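Local coordinates for protein arsenite methyltransferase (Chlamydomonas reinhardtii, PDB 5EVJ) that methylates trivalent arsenic with S-adenosylmethionine as methyl donor, probably converting glutathione-bound arsenite into mono-, di- and trimethylated arsenicals, at residues Val171-Pro176 / Phe197-Val202; Asp203-Gln208 / Ala224-Asp229; Ala247-Ile252 / Arg265-Thr270; Gly148-Leu153 / Ala179-Glu184. The protein carries 15 engineered substitutions. One frame throughout, in Å; residues are numbered along the deposited sequence.

How the contacts relate
Contact 1 is the buried one of the four. It sets the loop 171-176 against strand 193-202 through a carboxylate, backbone N-H groups and water. Contact 3 lies at the surface. There strand 266-274, which pairs with 193-202, takes up the outermost strand 243-249 by backbone bonds and a salt bridge. Contact 2 continues from strand 193-202 into a partly exposed loop, held to the start of helix 227-237 by an arginine-aspartate pair. Contact 4, partly buried, joins another loop to helix 178-188. It has apolar packing at one end and an arginine gripping a backbone carbonyl at the other. It meets contact 1 through Ser175 and Glu151, but touches neither contact 2 nor contact 3.

Contact 1: Val171-Pro176 / Phe197-Val202; sequences VINLSP and FSDVYV
Ile172 and Asn173 sit in a helix-like turn of the loop and face Asp199 on strand 193-202, the CA atoms of Ile172 and Asp199 being 7.0 Å apart. The loop follows strand 163-169 of a Rossmann-like, class I methyltransferase sheet. It packs on the next parallel strand, 193-202. Asp199 OD2 accepts two weak hydrogen bonds, one from Ile172 N at 3.0 Å and one from Asn173 N. Its OD1 takes a straighter bond from Val200 N at 2.7 Å, on the anti side of the carboxylate. Asn173 CG is anti to its carbonyl carbon (chi1 -66°), which carries CG toward the strand. The amide meets the Asp199 carboxylate tip to tip, with the planes 14° apart, but no direct hydrogen bond joins them. An alanine in place of Asp199 would probably leave the N-H groups of Ile172, Asn173 and Val200 without this acceptor and let the turn shift. Ile172 CD1 packs on Phe197 CD2 at 3.8 Å, the two side chains crossing at about a right angle. Helix 178-188 covers Ile172 through Lys178 and Val181. A water bridges the two segments: it accepts from Val171 N and donates to Ser198 O at 3.0 Å.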
# COMPACT_ATOMS: atom_id res chain seq x y z
N VAL A 171 9.65 -5.09 -1.28
CA VAL A 171 10.19 -6.32 -0.73
C VAL A 171 9.34 -7.53 -1.15
O VAL A 171 9.71 -8.68 -0.93
CB VAL A 171 10.26 -6.37 0.84
CG1 VAL A 171 11.31 -5.41 1.46
CG2 VAL A 171 8.88 -6.24 1.47
N ILE A 172 8.20 -7.30 -1.77
CA ILE A 172 7.37 -8.44 -2.07
C ILE A 172 7.85 -9.25 -3.28
O ILE A 172 7.60 -10.46 -3.37
CB ILE A 172 5.87 -8.07 -2.08
CG1 ILE A 172 5.56 -7.34 -0.77
CG2 ILE A 172 4.99 -9.30 -2.30
CD1 ILE A 172 4.10 -7.10 -0.46
N ASN A 173 8.58 -8.61 -4.19
CA ASN A 173 9.15 -9.36 -5.33
C ASN A 173 10.17 -10.36 -4.89
O ASN A 173 10.56 -11.22 -5.67
CB ASN A 173 9.79 -8.44 -6.38
CG ASN A 173 8.77 -7.53 -7.11
OD1 ASN A 173 9.18 -6.70 -7.93
ND2 ASN A 173 7.46 -7.66 -6.80
N LEU A 174 10.64 -10.24 -3.66
CA LEU A 174 11.68 -11.14 -3.19
C LEU A 174 11.08 -12.28 -2.43
O LEU A 174 11.75 -13.27 -2.17
CB LEU A 174 12.72 -10.40 -2.35
CG LEU A 174 13.42 -9.27 -3.09
CD1 LEU A 174 12.44 -8.12 -3.16
CD2 LEU A 174 14.67 -8.83 -2.35
N SER A 175 9.82 -12.18 -2.09
CA SER A 175 9.16 -13.30 -1.46
C SER A 175 9.31 -14.58 -2.29
O SER A 175 9.14 -14.56 -3.50
CB SER A 175 7.69 -13.02 -1.23
OG SER A 175 7.04 -14.21 -0.74
N PRO A 176 9.60 -15.71 -1.61
CA PRO A 176 9.49 -17.04 -2.21
C PRO A 176 8.04 -17.53 -2.30
O PRO A 176 7.79 -18.62 -2.86
CB PRO A 176 10.26 -17.94 -1.23
CG PRO A 176 10.12 -17.22 0.10
CD PRO A 176 10.26 -15.77 -0.28
N PHE A 197 0.85 -0.38 -0.80
CA PHE A 197 2.27 -0.75 -0.92
C PHE A 197 2.85 -0.44 -2.30
O PHE A 197 2.10 -0.31 -3.29
CB PHE A 197 2.40 -2.24 -0.57
CG PHE A 197 2.02 -3.16 -1.66
CD1 PHE A 197 0.70 -3.34 -2.05
CD2 PHE A 197 3.02 -3.93 -2.27
CE1 PHE A 197 0.35 -4.26 -3.05
CE2 PHE A 197 2.72 -4.85 -3.23
CZ PHE A 197 1.38 -5.00 -3.65
N SER A 198 4.15 -0.26 -2.36
CA SER A 198 4.81 0.04 -3.61
C SER A 198 5.76 -1.09 -3.93
O SER A 198 6.32 -1.74 -3.03
CB SER A 198 5.55 1.39 -3.56
OG SER A 198 6.50 1.38 -2.50
N ASP A 199 5.89 -1.37 -5.22
CA ASP A 199 6.80 -2.41 -5.62
C ASP A 199 7.09 -2.22 -7.10
O ASP A 199 6.56 -1.29 -7.76
CB ASP A 199 6.23 -3.81 -5.30
CG ASP A 199 7.35 -4.85 -4.97
OD1 ASP A 199 8.46 -4.70 -5.50
OD2 ASP A 199 7.14 -5.83 -4.19
N VAL A 200 7.94 -3.06 -7.63
CA VAL A 200 8.30 -2.92 -9.04
C VAL A 200 7.58 -3.96 -9.90
O VAL A 200 7.52 -5.13 -9.55
CB VAL A 200 9.81 -2.99 -9.21
CG1 VAL A 200 10.15 -3.02 -10.70
CG2 VAL A 200 10.46 -1.78 -8.56
N TYR A 201 7.01 -3.52 -11.00
CA TYR A 201 6.30 -4.43 -11.93
C TYR A 201 6.82 -4.25 -13.35
O TYR A 201 7.53 -3.24 -13.64
CB TYR A 201 4.78 -4.14 -11.89
CG TYR A 201 4.25 -4.34 -10.49
CD1 TYR A 201 4.27 -3.28 -9.57
CD2 TYR A 201 3.79 -5.60 -10.05
CE1 TYR A 201 3.86 -3.46 -8.26
CE2 TYR A 201 3.38 -5.78 -8.71
CZ TYR A 201 3.43 -4.69 -7.85
OH TYR A 201 2.99 -4.80 -6.56
N VAL A 202 6.38 -5.15 -14.25
CA VAL A 202 6.69 -5.07 -15.68
C VAL A 202 5.43 -4.98 -16.55
O VAL A 202 4.37 -5.44 -16.15
CB VAL A 202 7.47 -6.32 -16.13
CG1 VAL A 202 8.18 -6.10 -17.49
CG2 VAL A 202 8.46 -6.71 -15.05
O HOH W 1 6.57 -4.22 -1.40
O HOH W 2 6.02 -7.67 -9.15

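Contact 2: Asp203-Gln208 / Ala224-Asp229; sequences DRRLPQ and ALYNND
Arg205 grips Asp229 side-on with two nitrogens. NE bonds to OD2 at 2.8 Å and NH2 to OD1 at 3.1 Å, each using the syn lone pair of its oxygen. The guanidinium and carboxylate planes are only 9° apart, which suits two nearly straight bonds. The arginine chain runs extended from CG to NE to get there. Tyr226 sits beside this pair. Its CE2 lies over one face of the Arg205 guanidinium, with the two planes 86° apart, and Asp229 OD2 meets the ring at its edge. The loop backbone also comes up to the ring, Asp203 O lying 3.2 Å from Tyr226 CE1. Asn228 ND2 donates to Tyr226 OH at 2.7 Å, which probably steadies the hydroxyl end of the ring. Further out, Arg204 holds Asp203 in a second side-on salt bridge, NE to OD1 at 2.9 Å. Tyr226 is the N-cap residue, and the N-terminal end of the helix may add to the stability of the Asp229 carboxylate. Asp229 OD1 also has a salt bridge to Arg232. In this Rossmann-like, class I methyltransferase fold the contact ties the loop leaving strand 193-202 to the first turn of helix 227-237, with Asp203 and Leu206 resting on strand 266-274.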
# COMPACT_ATOMS: atom_id res chain seq x y z
N ASP A 203 5.56 -4.44 -17.77
CA ASP A 203 4.41 -4.34 -18.63
C ASP A 203 4.20 -5.64 -19.39
O ASP A 203 3.22 -5.76 -20.08
CB ASP A 203 4.49 -3.14 -19.58
CG ASP A 203 5.53 -3.37 -20.71
OD1 ASP A 203 6.46 -4.18 -20.57
OD2 ASP A 203 5.42 -2.72 -21.75
N ARG A 204 5.08 -6.61 -19.22
CA ARG A 204 4.95 -7.93 -19.87
C ARG A 204 5.67 -8.99 -19.03
O ARG A 204 6.45 -8.65 -18.16
CB ARG A 204 5.62 -7.85 -21.28
CG ARG A 204 7.14 -7.71 -21.24
CD ARG A 204 7.63 -7.21 -22.58
NE ARG A 204 7.14 -5.83 -22.84
CZ ARG A 204 7.20 -5.22 -24.03
NH1 ARG A 204 6.71 -3.98 -24.13
NH2 ARG A 204 7.75 -5.85 -25.12
N ARG A 205 5.43 -10.26 -19.29
CA ARG A 205 6.15 -11.35 -18.59
C ARG A 205 7.61 -11.45 -18.98
O ARG A 205 7.93 -11.49 -20.15
CB ARG A 205 5.51 -12.73 -18.87
CG ARG A 205 4.14 -12.85 -18.25
CD ARG A 205 3.39 -14.11 -18.68
NE ARG A 205 1.97 -14.03 -18.27
CZ ARG A 205 0.91 -14.20 -19.05
NH1 ARG A 205 1.01 -14.62 -20.34
NH2 ARG A 205 -0.27 -14.01 -18.54
N LEU A 206 8.50 -11.49 -18.01
CA LEU A 206 9.90 -11.68 -18.34
C LEU A 206 10.13 -13.09 -18.84
O LEU A 206 9.54 -14.03 -18.30
CB LEU A 206 10.77 -11.46 -17.12
CG LEU A 206 11.28 -10.07 -16.72
CD1 LEU A 206 11.14 -9.02 -17.81
CD2 LEU A 206 10.64 -9.60 -15.42
N PRO A 207 10.99 -13.26 -19.87
CA PRO A 207 11.47 -14.60 -20.30
C PRO A 207 12.05 -15.41 -19.12
O PRO A 207 12.73 -14.79 -18.27
CB PRO A 207 12.59 -14.24 -21.28
CG PRO A 207 12.10 -12.97 -21.91
CD PRO A 207 11.51 -12.20 -20.75
N GLN A 208 11.79 -16.73 -19.06
CA GLN A 208 12.39 -17.67 -18.05
C GLN A 208 13.90 -17.52 -17.91
O GLN A 208 14.44 -17.55 -16.79
CB GLN A 208 12.13 -19.15 -18.36
CG GLN A 208 11.02 -19.79 -17.55
CD GLN A 208 9.80 -20.09 -18.42
OE1 GLN A 208 9.94 -20.61 -19.53
NE2 GLN A 208 8.61 -19.76 -17.92
N ALA A 224 10.14 -9.35 -10.57
CA ALA A 224 9.09 -8.37 -10.81
C ALA A 224 8.12 -9.03 -11.79
O ALA A 224 8.56 -9.55 -12.82
CB ALA A 224 9.66 -7.09 -11.39
N LEU A 225 6.84 -9.07 -11.44
CA LEU A 225 5.78 -9.65 -12.25
C LEU A 225 5.21 -8.67 -13.30
O LEU A 225 5.22 -7.42 -13.13
CB LEU A 225 4.60 -10.07 -11.34
CG LEU A 225 4.64 -11.34 -10.45
CD1 LEU A 225 3.27 -11.72 -9.93
CD2 LEU A 225 5.19 -12.57 -11.15
N TYR A 226 4.76 -9.26 -14.41
CA TYR A 226 3.82 -8.65 -15.29
C TYR A 226 2.68 -8.04 -14.42
O TYR A 226 2.00 -8.74 -13.66
CB TYR A 226 3.32 -9.71 -16.28
CG TYR A 226 2.21 -9.22 -17.19
CD1 TYR A 226 2.09 -7.83 -17.61
CD2 TYR A 226 1.24 -10.13 -17.65
CE1 TYR A 226 1.05 -7.41 -18.46
CE2 TYR A 226 0.19 -9.71 -18.48
CZ TYR A 226 0.08 -8.39 -18.89
OH TYR A 226 -1.00 -8.14 -19.75
N ASN A 227 2.46 -6.74 -14.51
CA ASN A 227 1.45 -6.18 -13.63
C ASN A 227 0.11 -6.91 -13.65
O ASN A 227 -0.55 -7.00 -12.60
CB ASN A 227 1.28 -4.65 -13.80
CG ASN A 227 0.48 -4.28 -15.01
OD1 ASN A 227 -0.40 -3.44 -14.94
ND2 ASN A 227 0.77 -4.89 -16.12
N ASN A 228 -0.33 -7.44 -14.81
CA ASN A 228 -1.68 -7.99 -14.84
C ASN A 228 -1.62 -9.35 -14.16
O ASN A 228 -2.62 -9.85 -13.70
CB ASN A 228 -2.27 -8.13 -16.25
CG ASN A 228 -2.76 -6.81 -16.82
OD1 ASN A 228 -3.42 -6.07 -16.12
ND2 ASN A 228 -2.46 -6.51 -18.13
N ASP A 229 -0.47 -10.00 -14.11
CA ASP A 229 -0.39 -11.28 -13.39
C ASP A 229 -0.45 -11.01 -11.88
O ASP A 229 -0.99 -11.78 -11.14
CB ASP A 229 0.88 -12.11 -13.74
CG ASP A 229 0.80 -12.76 -15.09
OD1 ASP A 229 -0.32 -12.95 -15.64
OD2 ASP A 229 1.88 -13.11 -15.59

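Contact 3: Ala247-Ile252 / Arg265-Thr270; sequences AEEIQI and RFYSIT. Engineered in segment 247-252: Ala247 (natural residue Cys).
Glu248 and Ser268 form the hydrogen-bonded pair at the middle of an antiparallel join between strands 243-249 and 266-274. Strand 266-274 is the reversed strand of the class I methyltransferase sheet, inserted between 193-202 and the outermost strand, 243-249. The short strand axes come within 4.5 Å at 163°. Glu248 N donates to Ser268 O, and Ser268 N to Glu248 O. Ile250 N adds a bond to Phe266 O.

Glu249, Tyr267, the engineered Ala247 and Ile269 share one face. The broad Tyr267 ring packs along CA and CB of Glu249, its CE2 3.8 Å from Glu249 CB. Next to this pair the small bump of Ala247 CB sits against Ile269 CG1. Beyond the ring, Arg265 bends at chi3 and lays its guanidinium over Tyr267 OH, which stands 3.6 Å from the plane, over the centre. Glu249 CG is anti to the backbone N (chi1 176°), and the extended chain beyond it brings OE1 to 2.7 Å from Arg265 NH2. The carboxylate and guanidinium planes are 54° apart. On the Ser268 side, the tip of Ile250, CD1, lies on the Tyr267-Ser268 peptide, 4.0 Å from Ser268 N. Past the end of the strand Ile252, poorly ordered, sets CD1 against Phe266 CE1 at 3.9 Å. An alanine in place of Glu249 would probably leave the Arg265 guanidinium without its carboxylate mate and freer to swing away. One water donates to Glu249 OE2 and to Ile250 O, and accepts from Phe266 N at 3.2 Å.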
# COMPACT_ATOMS: atom_id res chain seq x y z
N ALA A 247 2.26 5.42 -10.80
CA ALA A 247 3.23 4.58 -11.45
C ALA A 247 4.28 5.51 -12.04
O ALA A 247 3.97 6.58 -12.57
CB ALA A 247 2.58 3.74 -12.54
N GLU A 248 5.51 5.09 -11.91
CA GLU A 248 6.60 5.75 -12.57
C GLU A 248 7.44 4.70 -13.33
O GLU A 248 7.89 3.69 -12.76
CB GLU A 248 7.45 6.59 -11.57
CG GLU A 248 6.89 7.98 -11.16
CD GLU A 248 6.31 8.84 -12.31
OE1 GLU A 248 6.89 8.85 -13.43
OE2 GLU A 248 5.27 9.54 -12.11
N GLU A 249 7.61 4.94 -14.63
CA GLU A 249 8.49 4.10 -15.42
C GLU A 249 9.88 4.28 -14.89
O GLU A 249 10.30 5.39 -14.66
CB GLU A 249 8.43 4.42 -16.92
CG GLU A 249 9.44 3.57 -17.72
CD GLU A 249 9.14 3.43 -19.21
OE1 GLU A 249 8.27 4.18 -19.77
OE2 GLU A 249 9.76 2.52 -19.82
N ILE A 250 10.54 3.15 -14.65
CA ILE A 250 11.87 3.06 -14.13
C ILE A 250 12.79 2.94 -15.34
O ILE A 250 12.77 1.92 -16.03
CB ILE A 250 11.93 1.77 -13.30
CG1 ILE A 250 11.51 2.06 -11.86
CG2 ILE A 250 13.32 1.14 -13.28
CD1 ILE A 250 11.48 0.81 -11.01
N GLN A 251 13.53 4.00 -15.65
CA GLN A 251 14.41 4.02 -16.84
C GLN A 251 15.63 3.17 -16.54
O GLN A 251 16.27 3.36 -15.53
CB GLN A 251 14.79 5.44 -17.24
CG GLN A 251 13.61 6.35 -17.59
CD GLN A 251 12.94 6.03 -18.94
OE1 GLN A 251 11.88 6.57 -19.25
NE2 GLN A 251 13.56 5.16 -19.75
N ILE A 252 15.93 2.21 -17.41
CA ILE A 252 16.88 1.14 -17.08
C ILE A 252 18.37 1.55 -17.25
O ILE A 252 19.22 1.31 -16.36
CB ILE A 252 16.44 -0.21 -17.74
CG1 ILE A 252 17.13 -1.41 -17.09
CG2 ILE A 252 16.62 -0.19 -19.25
CD1 ILE A 252 16.18 -2.57 -16.85
N ARG A 265 9.19 -3.02 -20.25
CA ARG A 265 9.15 -1.78 -19.53
C ARG A 265 8.79 -2.03 -18.06
O ARG A 265 7.81 -2.75 -17.75
CB ARG A 265 8.16 -0.79 -20.20
CG ARG A 265 8.58 -0.44 -21.63
CD ARG A 265 7.45 0.21 -22.39
NE ARG A 265 7.55 1.61 -22.15
CZ ARG A 265 6.63 2.55 -22.39
NH1 ARG A 265 5.48 2.28 -22.96
NH2 ARG A 265 6.90 3.81 -22.05
N PHE A 266 9.59 -1.43 -17.18
CA PHE A 266 9.47 -1.59 -15.74
C PHE A 266 8.87 -0.36 -15.07
O PHE A 266 9.17 0.78 -15.45
CB PHE A 266 10.80 -1.90 -15.11
CG PHE A 266 11.43 -3.15 -15.62
CD1 PHE A 266 12.13 -3.16 -16.84
CD2 PHE A 266 11.36 -4.32 -14.88
CE1 PHE A 266 12.72 -4.34 -17.31
CE2 PHE A 266 11.94 -5.51 -15.36
CZ PHE A 266 12.62 -5.52 -16.57
N TYR A 267 8.03 -0.62 -14.07
CA TYR A 267 7.36 0.40 -13.26
C TYR A 267 7.49 0.19 -11.75
O TYR A 267 7.56 -0.93 -11.21
CB TYR A 267 5.86 0.48 -13.62
CG TYR A 267 5.71 0.71 -15.10
CD1 TYR A 267 5.94 -0.33 -15.99
CD2 TYR A 267 5.45 1.97 -15.59
CE1 TYR A 267 5.86 -0.13 -17.35
CE2 TYR A 267 5.32 2.19 -16.94
CZ TYR A 267 5.54 1.13 -17.81
OH TYR A 267 5.48 1.35 -19.16
N SER A 268 7.49 1.32 -11.10
CA SER A 268 7.37 1.43 -9.69
C SER A 268 5.89 1.75 -9.59
O SER A 268 5.45 2.78 -10.08
CB SER A 268 8.16 2.69 -9.24
OG SER A 268 7.99 2.96 -7.87
N ILE A 269 5.12 0.86 -8.97
CA ILE A 269 3.66 1.12 -8.81
C ILE A 269 3.26 0.99 -7.34
O ILE A 269 3.70 0.04 -6.64
CB ILE A 269 2.78 0.12 -9.60
CG1 ILE A 269 3.17 0.05 -11.09
CG2 ILE A 269 1.28 0.45 -9.43
CD1 ILE A 269 2.39 -1.04 -11.86
N THR A 270 2.42 1.93 -6.90
CA THR A 270 1.84 1.90 -5.58
C THR A 270 0.42 1.46 -5.82
O THR A 270 -0.37 2.14 -6.51
CB THR A 270 1.85 3.30 -4.84
OG1 THR A 270 3.19 3.74 -4.59
CG2 THR A 270 1.18 3.17 -3.45
O HOH W 3 11.43 0.84 -18.43

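Contact 4: Gly148-Leu153 / Ala179-Glu184; sequences GEIEYL and ARVLSE
Leu153 and Glu184 make the close-packed end of this contact. The two side chains slide past each other in opposite directions. Leu153 CG lies anti to its own carbonyl carbon (chi1 -58°), which sets it 3.8 Å from Glu184 CB. Leu153 also rests on Leu88 and Leu90 of strand 86-90. Next to it Val181 CG2 packs on Glu151 CG at 3.8 Å and on Ile150 CG1 at 4.2 Å. The buried Glu151 carboxylate has its partner elsewhere: OE2 is hydrogen-bonded to Ser175 OG.

The loop 148-153 follows strand 143-147 of the Rossmann-like sheet. Helix 178-188 belongs to the beta-alpha-beta crossover from strand 163-169 to strand 193-202, so the contact joins two successive connections of the fold.

The other end is more open, with Tyr152 and Arg180 both partly exposed. Arg180 brings NE and NH2 side-on to the single oxygen Glu151 O. NH2 is 2.9 Å from that oxygen, in the carbonyl plane and on a lone pair; the NE bond is nearly along the C=O axis, but its modelled length is doubtfully short. The guanidinium lies over one face of the Tyr152 ring, the planes 25° apart, with Arg180 NE 3.3 Å above the ring and offset toward its rim. Arg155 makes a cation-pi contact with the same tyrosine. Charge partners also gather here. Arg180 NH2 has salt bridges to Asp154 and, at 3.4 Å, to Glu184 OE2. Glu184 OE2 also accepts from Asp154 N, while Glu184 OE1 is paired with Arg187.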
# COMPACT_ATOMS: atom_id res chain seq x y z
N GLY A 148 10.60 -11.81 11.85
CA GLY A 148 9.66 -12.73 11.19
C GLY A 148 9.81 -12.87 9.72
O GLY A 148 10.59 -12.18 9.10
N GLU A 149 9.04 -13.78 9.15
CA GLU A 149 8.92 -13.84 7.73
C GLU A 149 7.60 -13.28 7.25
O GLU A 149 6.51 -13.73 7.65
CB GLU A 149 9.02 -15.26 7.26
CG GLU A 149 10.42 -15.86 7.34
CD GLU A 149 10.33 -17.37 7.20
OE1 GLU A 149 9.61 -18.02 8.01
OE2 GLU A 149 10.94 -17.92 6.26
N ILE A 150 7.71 -12.34 6.32
CA ILE A 150 6.49 -11.73 5.79
C ILE A 150 5.49 -12.72 5.26
O ILE A 150 4.30 -12.40 5.32
CB ILE A 150 6.74 -10.52 4.89
CG1 ILE A 150 7.55 -10.91 3.64
CG2 ILE A 150 7.42 -9.37 5.67
CD1 ILE A 150 7.77 -9.68 2.81
N GLU A 151 5.93 -13.95 4.91
CA GLU A 151 5.01 -15.04 4.44
C GLU A 151 4.22 -15.68 5.55
O GLU A 151 3.29 -16.46 5.26
CB GLU A 151 5.77 -16.20 3.75
CG GLU A 151 6.57 -15.81 2.46
CD GLU A 151 7.71 -14.85 2.72
OE1 GLU A 151 8.16 -14.73 3.88
OE2 GLU A 151 8.21 -14.21 1.78
N TYR A 152 4.59 -15.42 6.81
CA TYR A 152 4.08 -16.23 7.96
C TYR A 152 3.63 -15.37 9.13
O TYR A 152 3.99 -15.60 10.29
CB TYR A 152 5.08 -17.33 8.41
CG TYR A 152 5.14 -18.48 7.41
CD1 TYR A 152 4.14 -19.48 7.41
CD2 TYR A 152 6.13 -18.52 6.46
CE1 TYR A 152 4.14 -20.47 6.45
CE2 TYR A 152 6.18 -19.54 5.50
CZ TYR A 152 5.18 -20.51 5.49
OH TYR A 152 5.18 -21.54 4.56
N LEU A 153 2.78 -14.40 8.84
CA LEU A 153 2.34 -13.51 9.88
C LEU A 153 1.75 -14.29 11.02
O LEU A 153 1.82 -13.83 12.14
CB LEU A 153 1.37 -12.48 9.32
CG LEU A 153 1.95 -11.63 8.18
CD1 LEU A 153 1.01 -10.50 7.82
CD2 LEU A 153 3.31 -11.09 8.52
N ALA A 179 1.97 -15.35 -2.88
CA ALA A 179 0.58 -15.65 -2.60
C ALA A 179 0.33 -15.67 -1.10
O ALA A 179 -0.70 -15.17 -0.60
CB ALA A 179 0.16 -17.00 -3.26
N ARG A 180 1.26 -16.26 -0.36
CA ARG A 180 1.11 -16.30 1.09
C ARG A 180 1.21 -14.95 1.77
O ARG A 180 0.42 -14.68 2.65
CB ARG A 180 2.04 -17.31 1.80
CG ARG A 180 1.16 -18.25 2.64
CD ARG A 180 1.87 -19.26 3.54
NE ARG A 180 1.97 -18.53 4.77
CZ ARG A 180 1.37 -18.84 5.91
NH1 ARG A 180 0.68 -19.96 6.07
NH2 ARG A 180 1.53 -18.00 6.92
N VAL A 181 2.14 -14.12 1.35
CA VAL A 181 2.24 -12.77 1.89
C VAL A 181 0.91 -12.04 1.64
O VAL A 181 0.33 -11.47 2.56
CB VAL A 181 3.35 -12.00 1.15
CG1 VAL A 181 3.44 -10.55 1.65
CG2 VAL A 181 4.65 -12.74 1.21
N LEU A 182 0.41 -12.12 0.41
CA LEU A 182 -0.84 -11.48 0.05
C LEU A 182 -1.96 -12.02 0.90
O LEU A 182 -2.70 -11.23 1.48
CB LEU A 182 -1.12 -11.67 -1.45
CG LEU A 182 -0.61 -10.57 -2.37
CD1 LEU A 182 0.38 -9.60 -1.78
CD2 LEU A 182 -0.06 -11.09 -3.69
N SER A 183 -2.08 -13.34 0.99
CA SER A 183 -3.22 -13.89 1.74
C SER A 183 -3.11 -13.62 3.26
O SER A 183 -4.14 -13.46 3.95
CB SER A 183 -3.47 -15.38 1.43
OG SER A 183 -2.41 -16.22 1.88
N GLU A 184 -1.88 -13.48 3.73
CA GLU A 184 -1.66 -13.10 5.15
C GLU A 184 -2.05 -11.66 5.43
O GLU A 184 -2.79 -11.39 6.43
CB GLU A 184 -0.21 -13.43 5.60
CG GLU A 184 -0.10 -14.96 5.74
CD GLU A 184 -0.75 -15.47 7.03
OE1 GLU A 184 -1.90 -16.07 6.99
OE2 GLU A 184 -0.07 -15.25 8.09